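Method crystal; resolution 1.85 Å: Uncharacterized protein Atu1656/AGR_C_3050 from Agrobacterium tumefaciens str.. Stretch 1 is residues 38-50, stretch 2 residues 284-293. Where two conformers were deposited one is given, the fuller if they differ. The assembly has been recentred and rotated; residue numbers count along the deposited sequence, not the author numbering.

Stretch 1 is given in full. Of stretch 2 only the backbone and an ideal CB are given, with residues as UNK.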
# COMPACT_ATOMS: atom_id res chain seq x y z
N TRP A 38 -9.91 0.01 16.23
CA TRP A 38 -10.27 -1.36 16.62
C TRP A 38 -9.02 -2.15 16.97
O TRP A 38 -8.02 -2.05 16.26
CB TRP A 38 -10.96 -2.05 15.43
CG TRP A 38 -11.62 -3.33 15.77
CD1 TRP A 38 -12.63 -3.51 16.68
CD2 TRP A 38 -11.36 -4.59 15.19
NE1 TRP A 38 -13.00 -4.85 16.70
CE2 TRP A 38 -12.24 -5.53 15.79
CE3 TRP A 38 -10.48 -5.04 14.20
CZ2 TRP A 38 -12.25 -6.88 15.44
CZ3 TRP A 38 -10.49 -6.41 13.84
CH2 TRP A 38 -11.37 -7.31 14.48
N GLN A 39 -9.09 -2.92 18.07
CA GLN A 39 -8.03 -3.86 18.43
C GLN A 39 -8.57 -5.26 18.37
O GLN A 39 -9.76 -5.48 18.64
CB GLN A 39 -7.45 -3.56 19.82
CG GLN A 39 -6.89 -2.14 19.90
CD GLN A 39 -6.05 -1.91 21.12
OE1 GLN A 39 -6.26 -2.56 22.15
NE2 GLN A 39 -5.12 -0.95 21.02
N THR A 40 -7.71 -6.21 18.01
CA THR A 40 -8.12 -7.61 17.86
C THR A 40 -6.97 -8.55 18.16
O THR A 40 -5.82 -8.19 17.94
CB THR A 40 -8.69 -7.88 16.43
OG1 THR A 40 -8.99 -9.28 16.25
CG2 THR A 40 -7.73 -7.43 15.36
N PRO A 41 -7.28 -9.75 18.68
CA PRO A 41 -6.25 -10.81 18.78
C PRO A 41 -5.91 -11.45 17.43
O PRO A 41 -4.97 -12.23 17.34
CB PRO A 41 -6.89 -11.82 19.74
CG PRO A 41 -8.35 -11.68 19.47
CD PRO A 41 -8.57 -10.21 19.23
N GLU A 42 -6.67 -11.12 16.39
CA GLU A 42 -6.38 -11.59 15.04
C GLU A 42 -5.30 -10.73 14.38
O GLU A 42 -4.92 -9.68 14.91
CB GLU A 42 -7.66 -11.58 14.19
CG GLU A 42 -8.84 -12.31 14.84
CD GLU A 42 -8.64 -13.82 14.94
OE1 GLU A 42 -7.91 -14.39 14.10
OE2 GLU A 42 -9.23 -14.43 15.85
N LEU A 43 -4.80 -11.20 13.24
CA LEU A 43 -3.80 -10.45 12.48
C LEU A 43 -4.49 -9.75 11.31
O LEU A 43 -4.96 -10.40 10.36
CB LEU A 43 -2.72 -11.42 11.97
CG LEU A 43 -1.42 -10.82 11.43
CD1 LEU A 43 -0.62 -10.21 12.56
CD2 LEU A 43 -0.62 -11.93 10.77
N PHE A 44 -4.62 -8.42 11.42
CA PHE A 44 -5.27 -7.62 10.40
C PHE A 44 -4.20 -6.73 9.82
O PHE A 44 -3.30 -6.30 10.55
CB PHE A 44 -6.40 -6.78 10.98
CG PHE A 44 -7.73 -7.47 10.95
CD1 PHE A 44 -7.97 -8.58 11.75
CD2 PHE A 44 -8.71 -7.02 10.07
CE1 PHE A 44 -9.20 -9.23 11.71
CE2 PHE A 44 -9.95 -7.68 10.03
CZ PHE A 44 -10.18 -8.78 10.84
N GLU A 45 -4.30 -6.45 8.52
CA GLU A 45 -3.19 -5.82 7.80
C GLU A 45 -3.59 -4.75 6.81
O GLU A 45 -4.66 -4.82 6.22
CB GLU A 45 -2.38 -6.92 7.07
CG GLU A 45 -1.80 -7.96 8.06
CD GLU A 45 -0.87 -8.96 7.44
OE1 GLU A 45 0.32 -8.62 7.27
OE2 GLU A 45 -1.31 -10.12 7.19
N ALA A 46 -2.71 -3.77 6.63
CA ALA A 46 -2.71 -2.97 5.37
C ALA A 46 -4.01 -2.23 5.01
O ALA A 46 -4.67 -2.51 3.98
CB ALA A 46 -2.20 -3.85 4.17
N PRO A 47 -4.39 -1.26 5.86
CA PRO A 47 -5.67 -0.57 5.61
C PRO A 47 -5.62 0.38 4.39
O PRO A 47 -4.63 1.11 4.19
CB PRO A 47 -5.87 0.23 6.92
CG PRO A 47 -4.48 0.49 7.42
CD PRO A 47 -3.71 -0.77 7.07
N ASN A 48 -6.69 0.34 3.59
CA ASN A 48 -7.08 1.43 2.68
C ASN A 48 -8.19 2.25 3.35
O ASN A 48 -8.88 1.76 4.24
CB ASN A 48 -7.76 0.90 1.39
CG ASN A 48 -6.92 -0.09 0.62
OD1 ASN A 48 -7.38 -1.19 0.33
ND2 ASN A 48 -5.68 0.27 0.28
N TRP A 49 -8.38 3.48 2.88
CA TRP A 49 -9.43 4.33 3.40
C TRP A 49 -10.35 4.66 2.26
O TRP A 49 -9.89 5.14 1.22
CB TRP A 49 -8.80 5.61 3.94
CG TRP A 49 -9.64 6.39 4.94
CD1 TRP A 49 -11.00 6.69 4.87
CD2 TRP A 49 -9.16 7.01 6.14
NE1 TRP A 49 -11.36 7.47 5.96
CE2 TRP A 49 -10.25 7.68 6.75
CE3 TRP A 49 -7.88 7.09 6.75
CZ2 TRP A 49 -10.11 8.40 7.96
CZ3 TRP A 49 -7.75 7.79 7.95
CH2 TRP A 49 -8.86 8.45 8.53
N SER A 50 -11.64 4.39 2.44
CA SER A 50 -12.62 4.58 1.39
C SER A 50 -12.69 6.04 0.92
O SER A 50 -12.51 6.96 1.72
CB SER A 50 -13.99 4.09 1.84
OG SER A 50 -14.65 5.00 2.68
N UNK A 284 -5.46 14.58 5.45
CA UNK A 284 -4.99 15.04 6.77
C UNK A 284 -4.67 13.88 7.70
O UNK A 284 -4.00 14.07 8.72
CB UNK A 284 -6.04 15.94 7.42
N UNK A 285 -5.15 12.70 7.34
CA UNK A 285 -5.02 11.54 8.22
C UNK A 285 -4.68 10.31 7.42
O UNK A 285 -5.08 10.20 6.25
CB UNK A 285 -6.31 11.31 9.02
N UNK A 286 -3.94 9.40 8.03
CA UNK A 286 -3.76 8.08 7.40
C UNK A 286 -4.06 6.94 8.39
O UNK A 286 -3.90 7.11 9.62
CB UNK A 286 -2.33 7.94 6.86
N UNK A 287 -4.48 5.79 7.85
CA UNK A 287 -4.72 4.58 8.63
C UNK A 287 -3.46 3.69 8.60
O UNK A 287 -2.69 3.72 7.63
CB UNK A 287 -5.93 3.82 8.09
N UNK A 288 -3.24 2.94 9.68
CA UNK A 288 -2.09 2.05 9.83
C UNK A 288 -2.40 0.98 10.90
O UNK A 288 -3.38 1.12 11.65
CB UNK A 288 -0.84 2.85 10.21
N UNK A 289 -1.60 -0.09 10.96
CA UNK A 289 -1.77 -1.10 12.00
C UNK A 289 -0.52 -1.15 12.83
O UNK A 289 0.57 -1.28 12.29
CB UNK A 289 -2.08 -2.48 11.41
N UNK A 290 -0.70 -1.04 14.14
CA UNK A 290 0.35 -1.23 15.12
C UNK A 290 0.15 -2.66 15.63
O UNK A 290 -0.98 -3.11 15.80
CB UNK A 290 0.30 -0.19 16.24
N UNK A 291 1.24 -3.36 15.88
CA UNK A 291 1.14 -4.73 16.37
C UNK A 291 1.66 -4.85 17.78
O UNK A 291 2.30 -3.93 18.29
CB UNK A 291 1.90 -5.69 15.45
N UNK A 292 1.35 -5.97 18.42
CA UNK A 292 1.88 -6.28 19.75
C UNK A 292 2.59 -7.62 19.65
O UNK A 292 2.12 -8.51 18.93
CB UNK A 292 0.78 -6.31 20.81
N UNK A 293 3.75 -7.77 20.31
CA UNK A 293 4.46 -9.04 20.25
C UNK A 293 3.62 -10.27 20.65
O UNK A 293 2.74 -10.16 21.52
CB UNK A 293 5.69 -8.96 21.16

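Strand 285-291 runs against strand 45-49 at 164° between their N-to-C directions, with axes approaching to 6.1 Å. No backbone hydrogen bond links the two, so the side chains along this edge have to be judged mainly by packing.

Position 284 has nothing of stretch 1 within 5.5 Å of its ideal CB; the contact sets no preference, and a polar residue is as acceptable as any. It is Asp284, which makes no contact here.

At position 285, phi/psi of -140/149 is extended and CB points toward stretch 1, 3.9 Å from Trp49 CH2. The indole's outer rim would suit an apolar chain or a longer one with a polar end. The residue is Glu285, with chi1 m and chi2 t; its OE1 lies 3.4 Å from Trp49 CH2, a contact without a hydrogen bond, while OE2 is hydrogen-bonded elsewhere in the structure.

Position 286 directs CB away, so stretch 1 hardly restricts it. Phe286 fills it with chi1 p; its backbone C still lies 3.8 Å from Trp49 CZ3, at the edge of the indole.

Position 287 is the tightest. The CA of position 287 is 6.0 Å from Pro47 CA, and the ideal CB, pointing toward stretch 1, sits 3.7 Å from Pro47 CG and 4.0 Å from Trp49 CE3. With a proline ring and an indole both so near, a small residue such as alanine, glycine or serine is the straightforward choice. Ala287 is found, and its methyl packs at those same distances against both. Its backbone takes part too: Ala287 C is 3.6 Å from Pro47 CG.

Position 288 points away, with CB 5.2 Å from Pro47 CG, leaving the choice wide. Tyr288 adopts chi1 p; its backbone N, 3.6 Å from Pro47 CG, supplies its closest contact.

Position 289 turns toward stretch 1 again. Its CB is 4.1 Å from Phe44 O and 4.9 Å from Pro47 CD, with phi/psi of -118/127. There is more room than at 287, suiting valine, isoleucine or threonine. Val289, chi1 t, places CG2 3.7 Å from Pro47 CD and 3.9 Å from Ala46 N, while CG1 comes 3.5 Å from Phe44 O.

Position 290 is out of reach of stretch 1, and a long polar chain is one possibility. Arg290 makes no contact here.

Position 291 is less obvious: CB points sideways and nothing lies within 5.5 Å of it. A long side chain could nevertheless reach Leu43 and the carbonyl of Phe44, favouring an aromatic or a chain ending in a donor. Tyr291, chi1 m, does both: CE1 meets Leu43 CD1 at 3.8 Å, and OH donates a hydrogen bond to Phe44 O at 2.8 Å, the carbonyl lying near the ring plane.

Position 292 points toward stretch 1 from a distance, so only a sizeable side chain would arrive. Phe292 CZ reaches Gln39 NE2 at 3.9 Å, the amide nitrogen lying at the ring edge.

Position 293 is unconstrained by stretch 1; Pro293 makes no contact.

Stretch 2, residues 284-293: DEFAYVRYFP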
# COMPACT_ATOMS: atom_id res chain seq x y z
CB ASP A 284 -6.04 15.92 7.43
CG ASP A 284 -6.33 17.18 6.61
OD1 ASP A 284 -5.39 17.72 5.98
OD2 ASP A 284 -7.48 17.60 6.61
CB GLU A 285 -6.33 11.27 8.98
CG GLU A 285 -6.83 12.44 9.76
CD GLU A 285 -8.11 12.19 10.53
OE1 GLU A 285 -9.02 11.51 10.02
OE2 GLU A 285 -8.21 12.73 11.64
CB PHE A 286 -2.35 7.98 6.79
CG PHE A 286 -1.25 8.08 7.81
CD1 PHE A 286 -0.88 6.95 8.51
CD2 PHE A 286 -0.57 9.29 8.03
CE1 PHE A 286 0.12 7.00 9.45
CE2 PHE A 286 0.45 9.36 8.98
CZ PHE A 286 0.81 8.23 9.69
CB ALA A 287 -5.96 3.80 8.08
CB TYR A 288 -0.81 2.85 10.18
CG TYR A 288 -0.88 3.51 11.54
CD1 TYR A 288 -1.56 4.72 11.72
CD2 TYR A 288 -0.27 2.90 12.66
CE1 TYR A 288 -1.66 5.31 12.99
CE2 TYR A 288 -0.36 3.48 13.92
CZ TYR A 288 -1.04 4.69 14.07
OH TYR A 288 -1.16 5.25 15.30
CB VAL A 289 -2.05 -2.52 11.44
CG1 VAL A 289 -2.53 -3.49 12.57
CG2 VAL A 289 -3.10 -2.48 10.30
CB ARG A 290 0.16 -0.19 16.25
CG ARG A 290 1.01 -0.36 17.51
CD ARG A 290 0.51 0.58 18.65
NE ARG A 290 0.42 1.95 18.17
CZ ARG A 290 1.42 2.82 18.17
NH1 ARG A 290 2.61 2.47 18.67
NH2 ARG A 290 1.25 4.04 17.68
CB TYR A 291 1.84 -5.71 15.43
CG TYR A 291 1.22 -5.72 14.06
CD1 TYR A 291 0.07 -6.46 13.81
CD2 TYR A 291 1.75 -4.92 13.04
CE1 TYR A 291 -0.54 -6.44 12.57
CE2 TYR A 291 1.15 -4.89 11.79
CZ TYR A 291 0.01 -5.66 11.57
OH TYR A 291 -0.60 -5.65 10.36
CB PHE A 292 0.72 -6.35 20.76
CG PHE A 292 -0.15 -5.13 20.75
CD1 PHE A 292 0.27 -3.94 21.36
CD2 PHE A 292 -1.38 -5.15 20.12
CE1 PHE A 292 -0.53 -2.79 21.33
CE2 PHE A 292 -2.19 -4.00 20.10
CZ PHE A 292 -1.76 -2.83 20.69
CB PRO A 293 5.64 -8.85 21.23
CG PRO A 293 5.37 -7.60 21.96
CD PRO A 293 4.49 -6.76 21.09
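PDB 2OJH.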